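Local structure of beta-hexosaminidase Amuc_2018 (Akkermansia muciniphila, 6JEA) at residues Q305-G310 against Y322-G327. The protein hydrolyses terminal non-reducing N-acetylhexosamine residues from N-acetyl-beta-hexosaminides, including terminal GlcNAc of terminally unbranched N-glycans and of chitobiose. Residues are numbered along the deposited sequence; the frame is centred on the assembly and turned at random.
Sequences QFWYEG and YAWRQG. With NAG (2-acetamido-2-deoxy-beta-D-glucopyranose), chain B.
W307 turns the edge of its indole toward the face of W324, the centroids of the five-membered rings 5.6 Å apart and the planes at 66°, and together the two indoles line the pocket holding NAG. The acetamido methyl C8 lies over one face of each, 3.6 Å from W307 CD1. W324 has CG wedged between its backbone N and carbonyl carbon (chi1 55°), which turns NE1 back to donate to Y308 O at 2.8 Å. R325 packs across W324, its CG over the ring centre; it is extended from CG to NE, and its NH2 then meets the syn lone pair of E309 OE2 at 3.1 Å in a salt bridge; the same carboxylate oxygen accepts from the backbone N of catalytic E258. The six-membered part of the W307 indole meets Y322 obliquely, CE3 3.5 Å from Y322 CB, and Y322 OH donates to Q305 OE1 at 2.5 Å. Replacing W324 by an alanine would probably open a gap beside the NAG acetamide and O1 and leave Y308 O without its indole donor. Backbone hydrogen bonds from Y322 N to F306 O and from Y308 N to Y322 O pair adjacent parallel strands of the TIM barrel, whose C-terminal ends here carry the substrate pocket of a family 20 glycoside hydrolase.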
ATOM      1  N   GLN A 305       0.155  -5.364 -12.023  1.00 28.65           N
ATOM      2  CA  GLN A 305      -0.460  -5.922 -10.828  1.00 30.03           C
ATOM      3  C   GLN A 305      -1.953  -5.639 -10.866  1.00 27.38           C
ATOM      4  O   GLN A 305      -2.393  -4.664 -11.481  1.00 26.05           O
ATOM      5  CB  GLN A 305       0.148  -5.346  -9.550  1.00 28.37           C
ATOM      6  CG  GLN A 305       1.540  -5.848  -9.258  1.00 28.85           C
ATOM      7  CD  GLN A 305       2.017  -5.425  -7.890  1.00 34.05           C
ATOM      8  OE1 GLN A 305       1.464  -4.505  -7.288  1.00 28.72           O
ATOM      9  NE2 GLN A 305       3.051  -6.092  -7.390  1.00 35.01           N
ATOM     10  N   PHE A 306      -2.738  -6.503 -10.219  1.00 26.91           N
ATOM     11  CA  PHE A 306      -4.189  -6.361 -10.308  1.00 28.62           C
ATOM     12  C   PHE A 306      -4.854  -6.577  -8.957  1.00 29.54           C
ATOM     13  O   PHE A 306      -4.353  -7.319  -8.112  1.00 30.24           O
ATOM     14  CB  PHE A 306      -4.807  -7.353 -11.306  1.00 28.09           C
ATOM     15  CG  PHE A 306      -4.253  -7.252 -12.697  1.00 29.73           C
ATOM     16  CD1 PHE A 306      -3.139  -7.985 -13.068  1.00 30.31           C
ATOM     17  CD2 PHE A 306      -4.862  -6.445 -13.641  1.00 30.65           C
ATOM     18  CE1 PHE A 306      -2.633  -7.906 -14.352  1.00 32.84           C
ATOM     19  CE2 PHE A 306      -4.359  -6.360 -14.927  1.00 31.91           C
ATOM     20  CZ  PHE A 306      -3.242  -7.092 -15.282  1.00 27.33           C
ATOM     21  N   TRP A 307      -5.998  -5.919  -8.763  1.00 25.88           N
ATOM     22  CA  TRP A 307      -6.953  -6.368  -7.759  1.00 29.72           C
ATOM     23  C   TRP A 307      -7.608  -7.646  -8.270  1.00 28.94           C
ATOM     24  O   TRP A 307      -8.182  -7.656  -9.362  1.00 31.83           O
ATOM     25  CB  TRP A 307      -8.009  -5.298  -7.485  1.00 28.58           C
ATOM     26  CG  TRP A 307      -7.459  -3.987  -6.995  1.00 29.73           C
ATOM     27  CD1 TRP A 307      -7.484  -2.793  -7.656  1.00 26.87           C
ATOM     28  CD2 TRP A 307      -6.808  -3.737  -5.739  1.00 27.13           C
ATOM     29  NE1 TRP A 307      -6.889  -1.817  -6.893  1.00 28.25           N
ATOM     30  CE2 TRP A 307      -6.466  -2.369  -5.712  1.00 28.69           C
ATOM     31  CE3 TRP A 307      -6.481  -4.535  -4.638  1.00 25.98           C
ATOM     32  CZ2 TRP A 307      -5.811  -1.782  -4.627  1.00 26.80           C
ATOM     33  CZ3 TRP A 307      -5.832  -3.951  -3.560  1.00 25.84           C
ATOM     34  CH2 TRP A 307      -5.505  -2.588  -3.563  1.00 25.86           C
ATOM     35  N   TYR A 308      -7.514  -8.723  -7.496  1.00 28.29           N
ATOM     36  CA  TYR A 308      -7.888 -10.035  -8.010  1.00 32.27           C
ATOM     37  C   TYR A 308      -9.384 -10.120  -8.284  1.00 32.21           C
ATOM     38  O   TYR A 308     -10.207  -9.685  -7.472  1.00 32.43           O
ATOM     39  CB  TYR A 308      -7.473 -11.127  -7.027  1.00 32.22           C
ATOM     40  CG  TYR A 308      -7.580 -12.529  -7.585  1.00 36.33           C
ATOM     41  CD1 TYR A 308      -7.040 -12.847  -8.825  1.00 35.73           C
ATOM     42  CD2 TYR A 308      -8.205 -13.540  -6.864  1.00 39.74           C
ATOM     43  CE1 TYR A 308      -7.126 -14.129  -9.336  1.00 35.61           C
ATOM     44  CE2 TYR A 308      -8.297 -14.827  -7.368  1.00 41.40           C
ATOM     45  CZ  TYR A 308      -7.754 -15.115  -8.604  1.00 40.01           C
ATOM     46  OH  TYR A 308      -7.841 -16.391  -9.108  1.00 45.25           O
ATOM     47  N   GLU A 309      -9.730 -10.672  -9.446  1.00 33.71           N
ATOM     48  CA  GLU A 309     -11.093 -11.076  -9.768  1.00 38.73           C
ATOM     49  C   GLU A 309     -11.047 -12.537 -10.184  1.00 41.61           C
ATOM     50  O   GLU A 309     -10.355 -12.884 -11.146  1.00 43.81           O
ATOM     51  CB  GLU A 309     -11.698 -10.213 -10.881  1.00 38.46           C
ATOM     52  CG  GLU A 309     -11.934  -8.748 -10.514  1.00 33.78           C
ATOM     53  CD  GLU A 309     -13.085  -8.544  -9.537  1.00 39.37           C
ATOM     54  OE1 GLU A 309     -13.661  -9.545  -9.059  1.00 45.31           O
ATOM     55  OE2 GLU A 309     -13.418  -7.374  -9.249  1.00 38.18           O
ATOM     56  N   GLY A 310     -11.780 -13.385  -9.459  1.00 46.50           N
ATOM     57  CA  GLY A 310     -11.649 -14.822  -9.655  1.00 51.30           C
ATOM     58  C   GLY A 310     -11.921 -15.261 -11.081  1.00 53.92           C
ATOM     59  O   GLY A 310     -11.110 -15.958 -11.696  1.00 52.10           O
ATOM     60  N   TYR A 322      -3.909  -9.056  -5.890  1.00 26.20           N
ATOM     61  CA  TYR A 322      -4.180  -8.748  -4.494  1.00 27.11           C
ATOM     62  C   TYR A 322      -5.504  -9.379  -4.091  1.00 30.58           C
ATOM     63  O   TYR A 322      -6.521  -9.169  -4.759  1.00 32.42           O
ATOM     64  CB  TYR A 322      -4.251  -7.235  -4.259  1.00 26.09           C
ATOM     65  CG  TYR A 322      -2.958  -6.472  -4.443  1.00 26.90           C
ATOM     66  CD1 TYR A 322      -2.403  -6.291  -5.704  1.00 27.80           C
ATOM     67  CD2 TYR A 322      -2.314  -5.898  -3.357  1.00 27.63           C
ATOM     68  CE1 TYR A 322      -1.227  -5.579  -5.875  1.00 25.90           C
ATOM     69  CE2 TYR A 322      -1.141  -5.182  -3.519  1.00 31.89           C
ATOM     70  CZ  TYR A 322      -0.604  -5.025  -4.779  1.00 27.33           C
ATOM     71  OH  TYR A 322       0.564  -4.317  -4.938  1.00 33.11           O
ATOM     72  N   ALA A 323      -5.491 -10.144  -3.003  1.00 27.90           N
ATOM     73  CA  ALA A 323      -6.733 -10.596  -2.390  1.00 30.15           C
ATOM     74  C   ALA A 323      -7.302  -9.462  -1.550  1.00 34.61           C
ATOM     75  O   ALA A 323      -6.612  -8.922  -0.683  1.00 34.97           O
ATOM     76  CB  ALA A 323      -6.498 -11.838  -1.530  1.00 29.73           C
ATOM     77  N   TRP A 324      -8.554  -9.092  -1.813  1.00 35.02           N
ATOM     78  CA  TRP A 324      -9.132  -7.917  -1.166  1.00 30.21           C
ATOM     79  C   TRP A 324     -10.576  -8.076  -0.715  1.00 34.29           C
ATOM     80  O   TRP A 324     -10.985  -7.356   0.203  1.00 32.75           O
ATOM     81  CB  TRP A 324      -9.041  -6.704  -2.100  1.00 28.13           C
ATOM     82  CG  TRP A 324      -9.658  -6.932  -3.452  1.00 35.10           C
ATOM     83  CD1 TRP A 324      -9.150  -7.688  -4.470  1.00 34.34           C
ATOM     84  CD2 TRP A 324     -10.894  -6.392  -3.934  1.00 30.88           C
ATOM     85  NE1 TRP A 324      -9.993  -7.657  -5.552  1.00 30.67           N
ATOM     86  CE2 TRP A 324     -11.071  -6.867  -5.249  1.00 36.56           C
ATOM     87  CE3 TRP A 324     -11.869  -5.557  -3.382  1.00 34.22           C
ATOM     88  CZ2 TRP A 324     -12.185  -6.534  -6.021  1.00 42.20           C
ATOM     89  CZ3 TRP A 324     -12.973  -5.226  -4.150  1.00 39.23           C
ATOM     90  CH2 TRP A 324     -13.122  -5.714  -5.453  1.00 40.10           C
ATOM     91  N   ARG A 325     -11.366  -8.972  -1.299  1.00 33.74           N
ATOM     92  CA  ARG A 325     -12.774  -9.071  -0.944  1.00 38.93           C
ATOM     93  C   ARG A 325     -12.965  -9.797   0.385  1.00 40.85           C
ATOM     94  O   ARG A 325     -12.204 -10.702   0.745  1.00 38.02           O
ATOM     95  CB  ARG A 325     -13.561  -9.788  -2.041  1.00 38.81           C
ATOM     96  CG  ARG A 325     -13.709  -8.995  -3.327  1.00 39.44           C
ATOM     97  CD  ARG A 325     -14.612  -9.722  -4.310  1.00 44.63           C
ATOM     98  NE  ARG A 325     -14.693  -9.036  -5.598  1.00 48.44           N
ATOM     99  CZ  ARG A 325     -15.558  -8.064  -5.874  1.00 52.28           C
ATOM    100  NH1 ARG A 325     -16.418  -7.657  -4.949  1.00 47.67           N
ATOM    101  NH2 ARG A 325     -15.562  -7.497  -7.074  1.00 51.44           N
ATOM    102  N   GLN A 326     -14.005  -9.386   1.108  1.00 44.47           N
ATOM    103  CA  GLN A 326     -14.317  -9.982   2.401  1.00 43.67           C
ATOM    104  C   GLN A 326     -14.561 -11.480   2.265  1.00 43.11           C
ATOM    105  O   GLN A 326     -15.392 -11.918   1.464  1.00 43.72           O
ATOM    106  CB  GLN A 326     -15.547  -9.299   3.001  0.50 44.76           C
ATOM    107  CG  GLN A 326     -16.173 -10.040   4.174  0.50 48.20           C
ATOM    108  CD  GLN A 326     -15.422  -9.830   5.474  0.50 45.45           C
ATOM    109  OE1 GLN A 326     -14.866  -8.760   5.718  0.50 42.91           O
ATOM    110  NE2 GLN A 326     -15.405 -10.855   6.319  0.50 43.39           N
ATOM    111  N   GLY A 327     -13.828 -12.266   3.052  1.00 44.03           N
ATOM    112  CA  GLY A 327     -14.046 -13.699   3.102  1.00 40.71           C
ATOM    113  C   GLY A 327     -13.623 -14.489   1.885  1.00 44.16           C
ATOM    114  O   GLY A 327     -14.033 -15.642   1.740  1.00 45.88           O
TER
HETATM  115  C1  NAG B 501     -12.237  -0.845  -2.098  1.00 34.48           C
HETATM  116  C2  NAG B 501     -12.300  -0.136  -3.454  1.00 33.08           C
HETATM  117  C3  NAG B 501     -11.930   1.340  -3.310  1.00 34.36           C
HETATM  118  C4  NAG B 501     -12.728   2.000  -2.194  1.00 34.76           C
HETATM  119  C5  NAG B 501     -12.598   1.189  -0.912  1.00 33.33           C
HETATM  120  C6  NAG B 501     -13.431   1.731   0.223  1.00 32.92           C
HETATM  121  C7  NAG B 501     -11.848  -1.510  -5.442  1.00 33.94           C
HETATM  122  C8  NAG B 501     -10.787  -2.107  -6.312  1.00 31.97           C
HETATM  123  N2  NAG B 501     -11.414  -0.785  -4.407  1.00 32.24           N
HETATM  124  O1  NAG B 501     -12.694  -2.151  -2.236  1.00 34.36           O
HETATM  125  O3  NAG B 501     -12.186   2.002  -4.543  1.00 39.59           O
HETATM  126  O4  NAG B 501     -12.238   3.315  -1.958  1.00 34.57           O
HETATM  127  O5  NAG B 501     -13.044  -0.151  -1.155  1.00 32.71           O
HETATM  128  O6  NAG B 501     -13.237   0.972   1.409  1.00 33.20           O
HETATM  129  O7  NAG B 501     -13.043  -1.677  -5.664  1.00 38.67           O
HETATM  130  O   HOH W   1     -12.077 -11.026  -5.870  1.00 39.16           O